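LD10117p (Drosophila melanogaster, PDB 5HJQ) activates GTP hydrolysis by Rab35 in synaptic vesicle protein recycling, and binds phosphoinositides through its TBC domain, the part described here. Local coordinates at residues K224-T232 with C293-V301; V176-D187 with E210-A218. All coordinates share one frame; numbering follows the deposited sequence.

Contact 1 (K224-T232 with C293-V301). With I3P (D-myo-inositol-1,4,5-triphosphate), chain B.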
loop_
_atom_site.group_PDB
_atom_site.type_symbol
_atom_site.label_atom_id
_atom_site.label_comp_id
_atom_site.label_asym_id
_atom_site.label_seq_id
_atom_site.Cartn_x
_atom_site.Cartn_y
_atom_site.Cartn_z
ATOM N N LYS A 224 11.727 -5.855 -11.482
ATOM C CA LYS A 224 11.554 -6.105 -12.910
ATOM C C LYS A 224 10.490 -7.163 -13.185
ATOM O O LYS A 224 9.861 -7.157 -14.244
ATOM C CB LYS A 224 12.889 -6.519 -13.532
ATOM C CG LYS A 224 14.096 -6.143 -12.681
ATOM C CD LYS A 224 15.360 -6.886 -13.104
ATOM C CE LYS A 224 16.535 -6.524 -12.198
ATOM N NZ LYS A 224 16.813 -5.060 -12.166
ATOM N N GLU A 225 10.287 -8.064 -12.228
ATOM C CA GLU A 225 9.253 -9.085 -12.355
ATOM C C GLU A 225 7.961 -8.658 -11.664
ATOM O O GLU A 225 6.944 -8.421 -12.317
ATOM C CB GLU A 225 9.738 -10.417 -11.779
ATOM C CG GLU A 225 8.732 -11.556 -11.927
ATOM C CD GLU A 225 9.237 -12.876 -11.371
ATOM O OE1 GLU A 225 10.363 -12.910 -10.829
ATOM O OE2 GLU A 225 8.501 -13.880 -11.477
ATOM N N LYS A 226 8.009 -8.567 -10.339
ATOM C CA LYS A 226 6.840 -8.193 -9.552
ATOM C C LYS A 226 6.585 -6.693 -9.590
ATOM O O LYS A 226 7.516 -5.896 -9.700
ATOM C CB LYS A 226 6.998 -8.651 -8.101
ATOM C CG LYS A 226 6.815 -10.145 -7.897
ATOM C CD LYS A 226 6.842 -10.503 -6.420
ATOM C CE LYS A 226 6.553 -11.978 -6.207
ATOM N NZ LYS A 226 5.260 -12.384 -6.828
ATOM N N VAL A 227 5.313 -6.319 -9.494
ATOM C CA VAL A 227 4.915 -4.918 -9.469
ATOM C C VAL A 227 4.568 -4.492 -8.045
ATOM O O VAL A 227 3.831 -5.186 -7.347
ATOM C CB VAL A 227 3.704 -4.658 -10.392
ATOM C CG1 VAL A 227 3.286 -3.200 -10.327
ATOM C CG2 VAL A 227 4.027 -5.065 -11.827
ATOM N N PHE A 228 5.101 -3.351 -7.618
ATOM C CA PHE A 228 4.834 -2.829 -6.282
ATOM C C PHE A 228 4.258 -1.422 -6.353
ATOM O O PHE A 228 3.178 -1.148 -5.830
ATOM C CB PHE A 228 6.115 -2.818 -5.434
ATOM C CG PHE A 228 6.671 -4.181 -5.156
ATOM C CD1 PHE A 228 7.540 -4.785 -6.049
ATOM C CD2 PHE A 228 6.317 -4.865 -4.006
ATOM C CE1 PHE A 228 8.050 -6.043 -5.795
ATOM C CE2 PHE A 228 6.821 -6.125 -3.748
ATOM C CZ PHE A 228 7.689 -6.715 -4.644
ATOM N N ILE A 229 4.997 -0.535 -7.009
ATOM C CA ILE A 229 4.663 0.880 -7.039
ATOM C C ILE A 229 4.573 1.393 -8.479
ATOM O O ILE A 229 5.560 1.378 -9.215
ATOM C CB ILE A 229 5.704 1.705 -6.255
ATOM C CG1 ILE A 229 5.657 1.361 -4.763
ATOM C CG2 ILE A 229 5.464 3.181 -6.440
ATOM C CD1 ILE A 229 6.827 1.926 -3.976
ATOM N N ASN A 230 3.386 1.836 -8.881
ATOM C CA ASN A 230 3.196 2.359 -10.231
ATOM C C ASN A 230 3.861 3.720 -10.383
ATOM O O ASN A 230 3.774 4.561 -9.490
ATOM C CB ASN A 230 1.710 2.443 -10.572
ATOM C CG ASN A 230 1.080 1.076 -10.745
ATOM O OD1 ASN A 230 -0.062 0.850 -10.346
ATOM N ND2 ASN A 230 1.833 0.148 -11.330
ATOM N N GLN A 231 4.518 3.932 -11.521
ATOM C CA GLN A 231 5.413 5.072 -11.679
ATOM C C GLN A 231 4.993 6.067 -12.761
ATOM O O GLN A 231 5.448 7.212 -12.757
ATOM C CB GLN A 231 6.824 4.560 -11.960
ATOM C CG GLN A 231 7.417 3.790 -10.786
ATOM C CD GLN A 231 8.597 2.932 -11.185
ATOM O OE1 GLN A 231 9.402 3.312 -12.038
ATOM N NE2 GLN A 231 8.698 1.756 -10.580
ATOM N N THR A 232 4.132 5.639 -13.681
ATOM C CA THR A 232 3.590 6.550 -14.686
ATOM C C THR A 232 2.075 6.644 -14.554
ATOM O O THR A 232 1.442 5.790 -13.933
ATOM C CB THR A 232 3.949 6.115 -16.123
ATOM O OG1 THR A 232 3.201 4.945 -16.479
ATOM C CG2 THR A 232 5.437 5.827 -16.248
ATOM N N CYS A 293 2.815 -8.633 4.021
ATOM C CA CYS A 293 2.625 -9.533 2.892
ATOM C C CYS A 293 2.943 -8.846 1.569
ATOM O O CYS A 293 3.513 -9.455 0.662
ATOM C CB CYS A 293 1.192 -10.068 2.880
ATOM S SG CYS A 293 0.730 -10.948 4.397
ATOM N N TYR A 294 2.582 -7.569 1.480
ATOM C CA TYR A 294 2.787 -6.769 0.275
ATOM C C TYR A 294 4.253 -6.696 -0.142
ATOM O O TYR A 294 4.572 -6.830 -1.326
ATOM C CB TYR A 294 2.230 -5.359 0.493
ATOM C CG TYR A 294 2.648 -4.327 -0.535
ATOM C CD1 TYR A 294 2.045 -4.279 -1.787
ATOM C CD2 TYR A 294 3.629 -3.384 -0.243
ATOM C CE1 TYR A 294 2.416 -3.337 -2.722
ATOM C CE2 TYR A 294 4.009 -2.435 -1.176
ATOM C CZ TYR A 294 3.387 -2.416 -2.416
ATOM O OH TYR A 294 3.741 -1.484 -3.365
ATOM N N PHE A 295 5.141 -6.497 0.831
ATOM C CA PHE A 295 6.574 -6.391 0.555
ATOM C C PHE A 295 7.168 -7.717 0.084
ATOM O O PHE A 295 8.328 -7.776 -0.328
ATOM C CB PHE A 295 7.335 -5.905 1.796
ATOM C CG PHE A 295 7.070 -4.469 2.149
ATOM C CD1 PHE A 295 6.861 -3.529 1.157
ATOM C CD2 PHE A 295 7.021 -4.063 3.473
ATOM C CE1 PHE A 295 6.615 -2.207 1.474
ATOM C CE2 PHE A 295 6.772 -2.739 3.797
ATOM C CZ PHE A 295 6.565 -1.812 2.794
ATOM N N HIS A 296 6.370 -8.778 0.150
ATOM C CA HIS A 296 6.815 -10.103 -0.265
ATOM C C HIS A 296 6.139 -10.539 -1.563
ATOM O O HIS A 296 6.790 -11.055 -2.471
ATOM C CB HIS A 296 6.535 -11.122 0.841
ATOM C CG HIS A 296 7.087 -12.488 0.566
ATOM N ND1 HIS A 296 8.417 -12.709 0.286
ATOM C CD2 HIS A 296 6.488 -13.700 0.537
ATOM C CE1 HIS A 296 8.614 -14.002 0.086
ATOM N NE2 HIS A 296 7.458 -14.625 0.234
ATOM N N GLU A 297 4.829 -10.323 -1.643
ATOM C CA GLU A 297 4.036 -10.788 -2.776
ATOM C C GLU A 297 3.890 -9.730 -3.861
ATOM O O GLU A 297 3.988 -10.034 -5.049
ATOM C CB GLU A 297 2.651 -11.232 -2.305
ATOM C CG GLU A 297 2.674 -12.225 -1.157
ATOM C CD GLU A 297 1.301 -12.790 -0.855
ATOM O OE1 GLU A 297 0.611 -13.219 -1.809
ATOM O OE2 GLU A 297 0.912 -12.805 0.334
ATOM N N GLY A 298 3.644 -8.491 -3.455
ATOM C CA GLY A 298 3.472 -7.413 -4.410
ATOM C C GLY A 298 2.086 -6.805 -4.367
ATOM O O GLY A 298 1.365 -6.957 -3.384
ATOM N N ILE A 299 1.705 -6.138 -5.454
ATOM C CA ILE A 299 0.495 -5.318 -5.490
ATOM C C ILE A 299 -0.798 -6.140 -5.479
ATOM O O ILE A 299 -1.880 -5.608 -5.228
ATOM C CB ILE A 299 0.496 -4.399 -6.738
ATOM C CG1 ILE A 299 -0.529 -3.267 -6.595
ATOM C CG2 ILE A 299 0.256 -5.211 -8.004
ATOM C CD1 ILE A 299 -0.630 -2.375 -7.813
ATOM N N LYS A 300 -0.690 -7.435 -5.755
ATOM C CA LYS A 300 -1.866 -8.297 -5.782
ATOM C C LYS A 300 -2.532 -8.370 -4.414
ATOM O O LYS A 300 -3.759 -8.457 -4.316
ATOM C CB LYS A 300 -1.501 -9.698 -6.261
ATOM C CG LYS A 300 -2.710 -10.597 -6.464
ATOM C CD LYS A 300 -2.336 -11.875 -7.184
ATOM C CE LYS A 300 -3.205 -13.029 -6.727
ATOM N NZ LYS A 300 -2.856 -14.305 -7.412
ATOM N N VAL A 301 -1.711 -8.326 -3.366
ATOM C CA VAL A 301 -2.199 -8.273 -1.995
ATOM C C VAL A 301 -3.143 -7.091 -1.830
ATOM O O VAL A 301 -4.186 -7.202 -1.187
ATOM C CB VAL A 301 -1.029 -8.162 -0.977
ATOM C CG1 VAL A 301 -1.545 -7.784 0.406
ATOM C CG2 VAL A 301 -0.246 -9.465 -0.920
HETATM C C1 I3P B . -4.070 -18.913 -7.043
HETATM C C2 I3P B . -3.354 -19.958 -7.881
HETATM C C3 I3P B . -2.121 -19.397 -8.590
HETATM C C4 I3P B . -1.379 -18.247 -7.908
HETATM C C5 I3P B . -1.959 -17.635 -6.636
HETATM C C6 I3P B . -3.117 -18.417 -6.001
HETATM O O1 I3P B . -5.225 -19.445 -6.369
HETATM O O2 I3P B . -2.948 -21.000 -7.043
HETATM O O3 I3P B . -1.193 -20.461 -8.785
HETATM O O4 I3P B . -1.247 -17.193 -8.881
HETATM O O5 I3P B . -0.924 -17.515 -5.690
HETATM O O6 I3P B . -3.829 -17.578 -5.098
HETATM P P1 I3P B . -6.101 -20.634 -7.003
HETATM O O11 I3P B . -5.345 -21.913 -6.927
HETATM O O12 I3P B . -7.374 -20.777 -6.199
HETATM O O13 I3P B . -6.469 -20.314 -8.464
HETATM P P4 I3P B . 0.223 -16.862 -9.439
HETATM O O41 I3P B . 1.204 -17.869 -8.888
HETATM O O42 I3P B . 0.621 -15.455 -8.992
HETATM O O43 I3P B . 0.216 -16.930 -10.985
HETATM P P5 I3P B . -1.021 -16.411 -4.572
HETATM O O51 I3P B . 0.307 -16.238 -3.930
HETATM O O52 I3P B . -1.442 -15.102 -5.188
HETATM O O53 I3P B . -2.023 -16.815 -3.522
#
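Phe228 meets Tyr294 edge-to-face where a loop of the all-helical TBC domain closes on the turn between helix 284-297 and helix 300-317. The ring planes stand at 83° with centroids 5.8 Å apart, and Phe228 CD2 lies over the rim of the tyrosine face. The same two residues are bonded: Tyr294 OH donates to Phe228 O at 2.6 Å, coming from above the carbonyl plane rather than along a lone pair. Tyr294 has CG anti to the backbone N (chi1 166°), which carries the ring toward the loop and lets OH reach that carbonyl.

One residue earlier, Val227 O accepts from Ile299 N at 3.0 Å, and the CG2 branch of Ile299 packs on Val227 CB. Gly298, just before Ile299, has positive phi, a conformation that calls for glycine; its CA comes 3.6 Å from Phe228 CE2. Lys226 lays its methylene chain along the end of helix 284-297 and bends at chi4, giving a weak bond from NZ to Glu297 O.

Farther out, Leu220 and His124 pack on Phe228, while Glu297 turns from the loop to a salt bridge with Arg102 of the lipid pocket. Lys300, just past the turn, also leads away from the loop toward the inositol trisphosphate, though the place of its NZ is less certain; Glu297 OE1 lies 3.7 Å from O51 of the ligand's 5-phosphate.

Contact 2 (V176-D187 with E210-A218)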
loop_
_atom_site.group_PDB
_atom_site.type_symbol
_atom_site.label_atom_id
_atom_site.label_comp_id
_atom_site.label_asym_id
_atom_site.label_seq_id
_atom_site.Cartn_x
_atom_site.Cartn_y
_atom_site.Cartn_z
ATOM N N VAL A 176 12.215 13.815 6.716
ATOM C CA VAL A 176 13.050 12.733 6.214
ATOM C C VAL A 176 12.397 12.093 4.989
ATOM O O VAL A 176 13.059 11.824 3.982
ATOM C CB VAL A 176 13.295 11.667 7.299
ATOM C CG1 VAL A 176 13.801 10.381 6.680
ATOM C CG2 VAL A 176 14.263 12.189 8.350
ATOM N N ALA A 177 11.093 11.853 5.089
ATOM C CA ALA A 177 10.312 11.335 3.970
ATOM C C ALA A 177 10.460 12.240 2.754
ATOM O O ALA A 177 10.704 11.769 1.643
ATOM C CB ALA A 177 8.849 11.202 4.359
ATOM N N ASP A 178 10.326 13.544 2.982
ATOM C CA ASP A 178 10.481 14.536 1.925
ATOM C C ASP A 178 11.851 14.443 1.268
ATOM O O ASP A 178 11.979 14.633 0.058
ATOM C CB ASP A 178 10.265 15.948 2.474
ATOM C CG ASP A 178 8.871 16.152 3.031
ATOM O OD1 ASP A 178 7.937 15.470 2.558
ATOM O OD2 ASP A 178 8.709 16.997 3.939
ATOM N N ARG A 179 12.873 14.147 2.065
ATOM C CA ARG A 179 14.223 14.016 1.534
ATOM C C ARG A 179 14.363 12.757 0.685
ATOM O O ARG A 179 15.010 12.777 -0.361
ATOM C CB ARG A 179 15.257 14.007 2.664
ATOM C CG ARG A 179 16.684 13.814 2.176
ATOM C CD ARG A 179 17.700 14.388 3.151
ATOM N NE ARG A 179 17.752 13.651 4.410
ATOM C CZ ARG A 179 18.524 13.989 5.437
ATOM N NH1 ARG A 179 19.305 15.056 5.354
ATOM N NH2 ARG A 179 18.514 13.264 6.547
ATOM N N ILE A 180 13.756 11.665 1.138
ATOM C CA ILE A 180 13.843 10.399 0.417
ATOM C C ILE A 180 13.194 10.483 -0.966
ATOM O O ILE A 180 13.786 10.059 -1.960
ATOM C CB ILE A 180 13.186 9.250 1.205
ATOM C CG1 ILE A 180 13.942 8.991 2.509
ATOM C CG2 ILE A 180 13.161 7.981 0.368
ATOM C CD1 ILE A 180 13.466 7.752 3.243
ATOM N N VAL A 181 11.985 11.033 -1.030
ATOM C CA VAL A 181 11.266 11.121 -2.300
ATOM C C VAL A 181 11.962 12.092 -3.255
ATOM O O VAL A 181 11.894 11.927 -4.473
ATOM C CB VAL A 181 9.790 11.546 -2.103
ATOM C CG1 VAL A 181 9.052 10.520 -1.262
ATOM C CG2 VAL A 181 9.699 12.922 -1.464
ATOM N N ASN A 182 12.640 13.093 -2.700
ATOM C CA ASN A 182 13.438 14.008 -3.508
ATOM C C ASN A 182 14.602 13.274 -4.150
ATOM O O ASN A 182 14.884 13.451 -5.335
ATOM C CB ASN A 182 13.956 15.173 -2.664
ATOM C CG ASN A 182 13.035 16.379 -2.707
ATOM O OD1 ASN A 182 13.291 17.343 -3.428
ATOM N ND2 ASN A 182 11.958 16.330 -1.934
ATOM N N VAL A 183 15.273 12.448 -3.353
ATOM C CA VAL A 183 16.382 11.635 -3.833
ATOM C C VAL A 183 15.913 10.649 -4.898
ATOM O O VAL A 183 16.547 10.506 -5.945
ATOM C CB VAL A 183 17.054 10.863 -2.678
ATOM C CG1 VAL A 183 18.023 9.827 -3.222
ATOM C CG2 VAL A 183 17.767 11.827 -1.732
ATOM N N LEU A 184 14.799 9.975 -4.625
ATOM C CA LEU A 184 14.225 9.024 -5.571
ATOM C C LEU A 184 13.897 9.701 -6.895
ATOM O O LEU A 184 14.259 9.197 -7.957
ATOM C CB LEU A 184 12.976 8.368 -4.984
ATOM C CG LEU A 184 13.297 7.228 -4.015
ATOM C CD1 LEU A 184 12.040 6.671 -3.373
ATOM C CD2 LEU A 184 14.064 6.128 -4.734
ATOM N N GLY A 185 13.234 10.852 -6.821
ATOM C CA GLY A 185 12.916 11.631 -8.006
ATOM C C GLY A 185 14.161 12.041 -8.771
ATOM O O GLY A 185 14.140 12.166 -9.996
ATOM N N TYR A 186 15.254 12.238 -8.042
ATOM C CA TYR A 186 16.524 12.639 -8.638
ATOM C C TYR A 186 17.236 11.478 -9.329
ATOM O O TYR A 186 17.835 11.653 -10.391
ATOM C CB TYR A 186 17.435 13.242 -7.568
ATOM C CG TYR A 186 18.846 13.530 -8.033
ATOM C CD1 TYR A 186 19.099 14.490 -9.008
ATOM C CD2 TYR A 186 19.930 12.854 -7.479
ATOM C CE1 TYR A 186 20.395 14.760 -9.424
ATOM C CE2 TYR A 186 21.228 13.120 -7.885
ATOM C CZ TYR A 186 21.454 14.073 -8.857
ATOM O OH TYR A 186 22.740 14.340 -9.272
ATOM N N ASP A 187 17.172 10.295 -8.725
ATOM C CA ASP A 187 17.883 9.133 -9.250
ATOM C C ASP A 187 17.012 8.313 -10.201
ATOM O O ASP A 187 17.523 7.571 -11.040
ATOM C CB ASP A 187 18.377 8.247 -8.103
ATOM C CG ASP A 187 19.450 7.272 -8.541
ATOM O OD1 ASP A 187 20.383 7.692 -9.257
ATOM O OD2 ASP A 187 19.359 6.081 -8.175
ATOM N N GLU A 210 16.324 6.063 7.843
ATOM C CA GLU A 210 16.114 6.784 6.596
ATOM C C GLU A 210 16.756 6.083 5.406
ATOM O O GLU A 210 16.133 5.934 4.354
ATOM C CB GLU A 210 16.663 8.205 6.716
ATOM C CG GLU A 210 16.854 8.918 5.389
ATOM C CD GLU A 210 17.075 10.409 5.558
ATOM O OE1 GLU A 210 17.075 10.880 6.717
ATOM O OE2 GLU A 210 17.248 11.108 4.536
ATOM N N GLU A 211 18.002 5.656 5.579
ATOM C CA GLU A 211 18.738 5.005 4.502
ATOM C C GLU A 211 18.159 3.633 4.172
ATOM O O GLU A 211 18.103 3.246 3.007
ATOM C CB GLU A 211 20.220 4.871 4.854
ATOM C CG GLU A 211 21.037 4.237 3.741
ATOM C CD GLU A 211 22.520 4.219 4.037
ATOM O OE1 GLU A 211 22.895 4.402 5.215
ATOM O OE2 GLU A 211 23.311 4.016 3.090
ATOM N N GLU A 212 17.735 2.899 5.194
ATOM C CA GLU A 212 17.131 1.589 4.977
ATOM C C GLU A 212 15.798 1.709 4.237
ATOM O O GLU A 212 15.502 0.910 3.347
ATOM C CB GLU A 212 16.931 0.860 6.304
ATOM C CG GLU A 212 18.157 0.099 6.765
ATOM C CD GLU A 212 18.012 -0.456 8.169
ATOM O OE1 GLU A 212 17.608 0.308 9.071
ATOM O OE2 GLU A 212 18.300 -1.658 8.369
ATOM N N ALA A 213 15.004 2.706 4.614
ATOM C CA ALA A 213 13.745 2.992 3.936
ATOM C C ALA A 213 13.991 3.239 2.457
ATOM O O ALA A 213 13.284 2.701 1.609
ATOM C CB ALA A 213 13.057 4.190 4.568
ATOM N N TYR A 214 15.008 4.041 2.157
ATOM C CA TYR A 214 15.375 4.317 0.775
ATOM C C TYR A 214 15.684 3.043 0.002
ATOM O O TYR A 214 15.166 2.831 -1.096
ATOM C CB TYR A 214 16.586 5.245 0.698
ATOM C CG TYR A 214 17.223 5.235 -0.673
ATOM C CD1 TYR A 214 16.652 5.940 -1.724
ATOM C CD2 TYR A 214 18.381 4.506 -0.926
ATOM C CE1 TYR A 214 17.214 5.931 -2.982
ATOM C CE2 TYR A 214 18.952 4.490 -2.187
ATOM C CZ TYR A 214 18.358 5.205 -3.212
ATOM O OH TYR A 214 18.909 5.206 -4.472
ATOM N N ILE A 215 16.541 2.206 0.580
ATOM C CA ILE A 215 16.988 0.984 -0.080
ATOM C C ILE A 215 15.818 0.024 -0.325
ATOM O O ILE A 215 15.782 -0.685 -1.333
ATOM C CB ILE A 215 18.088 0.277 0.738
ATOM C CG1 ILE A 215 19.310 1.187 0.886
ATOM C CG2 ILE A 215 18.496 -1.022 0.076
ATOM C CD1 ILE A 215 20.419 0.600 1.764
ATOM N N CYS A 216 14.853 0.013 0.590
ATOM C CA CYS A 216 13.611 -0.722 0.362
ATOM C C CYS A 216 12.874 -0.188 -0.860
ATOM O O CYS A 216 12.486 -0.947 -1.749
ATOM C CB CYS A 216 12.696 -0.645 1.583
ATOM S SG CYS A 216 13.190 -1.702 2.940
ATOM N N LEU A 217 12.691 1.128 -0.894
ATOM C CA LEU A 217 11.960 1.792 -1.968
ATOM C C LEU A 217 12.597 1.579 -3.335
ATOM O O LEU A 217 11.906 1.249 -4.300
ATOM C CB LEU A 217 11.850 3.289 -1.678
ATOM C CG LEU A 217 10.874 3.638 -0.556
ATOM C CD1 LEU A 217 11.279 4.915 0.160
ATOM C CD2 LEU A 217 9.461 3.751 -1.110
ATOM N N ALA A 218 13.909 1.771 -3.414
ATOM C CA ALA A 218 14.631 1.591 -4.669
ATOM C C ALA A 218 14.556 0.141 -5.135
ATOM O O ALA A 218 14.595 -0.136 -6.333
ATOM C CB ALA A 218 16.076 2.026 -4.519
#
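Val176 and Glu210 face each other at one end of a helix pair: the axes of helix segments 176-187 and 210-218 approach to 10.3 Å and cross at -39°, both running in broadly the same direction. The packing is knobs-into-holes within the helical TBC domain: Ile180 enters the hole formed by Glu210, Ala213, Tyr214 and Leu217, and Tyr214 in return enters one formed by Ile180, Val183, Leu184 and Asp187. Ile180 uses both branches, CD1 against Ala213 CB at 3.8 Å and CG2 against Leu217 CD1. Leu184 also splits its contacts, with CD2 3.6 Å from Tyr214 CE1 and CD1 on Leu217 CB. Val183 CG1 meets the same CE1 of the tyrosine.

Beside this apolar seam Arg179 holds Glu210 side-on in a two-nitrogen salt bridge. Arg179 NE reaches Glu210 OE2 on its syn lone pair at 2.6 Å, and Arg179 NH2 meets Glu210 OE1 at 2.8 Å, nearly straight at 172°. Arg179 bends at chi3 (68°), which turns NE and NH2 toward the carboxylate, while Glu210 stretches out fully, its CG resting on Val176 CG1. Tyr135 of helix 134-143 adds a hydrogen bond to OE2 and also packs on Tyr214. A methionine in place of Arg179 would probably leave the Glu210 carboxylate without its charged mate and freer to turn.

The pairing of buried Arg179 with partly exposed Glu210, together with the bond from Tyr135, probably offsets part of the cost of placing two charges beside hydrocarbon.

Contacts 1 and 2 follow one another along the chain: helix 210-221, packed on helix 171-187 in contact 2, leads into the loop of contact 1. Their centres are about 17 Å apart, yet they meet where Ile229 CD1 lies 4.3 Å from Leu217 CD2, an apolar pair through which the two packings touch. Helix 197-204 joins them as well, touching Leu184 and Leu217 of contact 2 and Ile229 and Tyr294 of contact 1. Only contact 1 borders the inositol trisphosphate pocket, supplying Glu297 and Lys300, which Lys98, Arg102, Arg304 and Arg358 join around the ligand; contact 2 is structural packing away from that site.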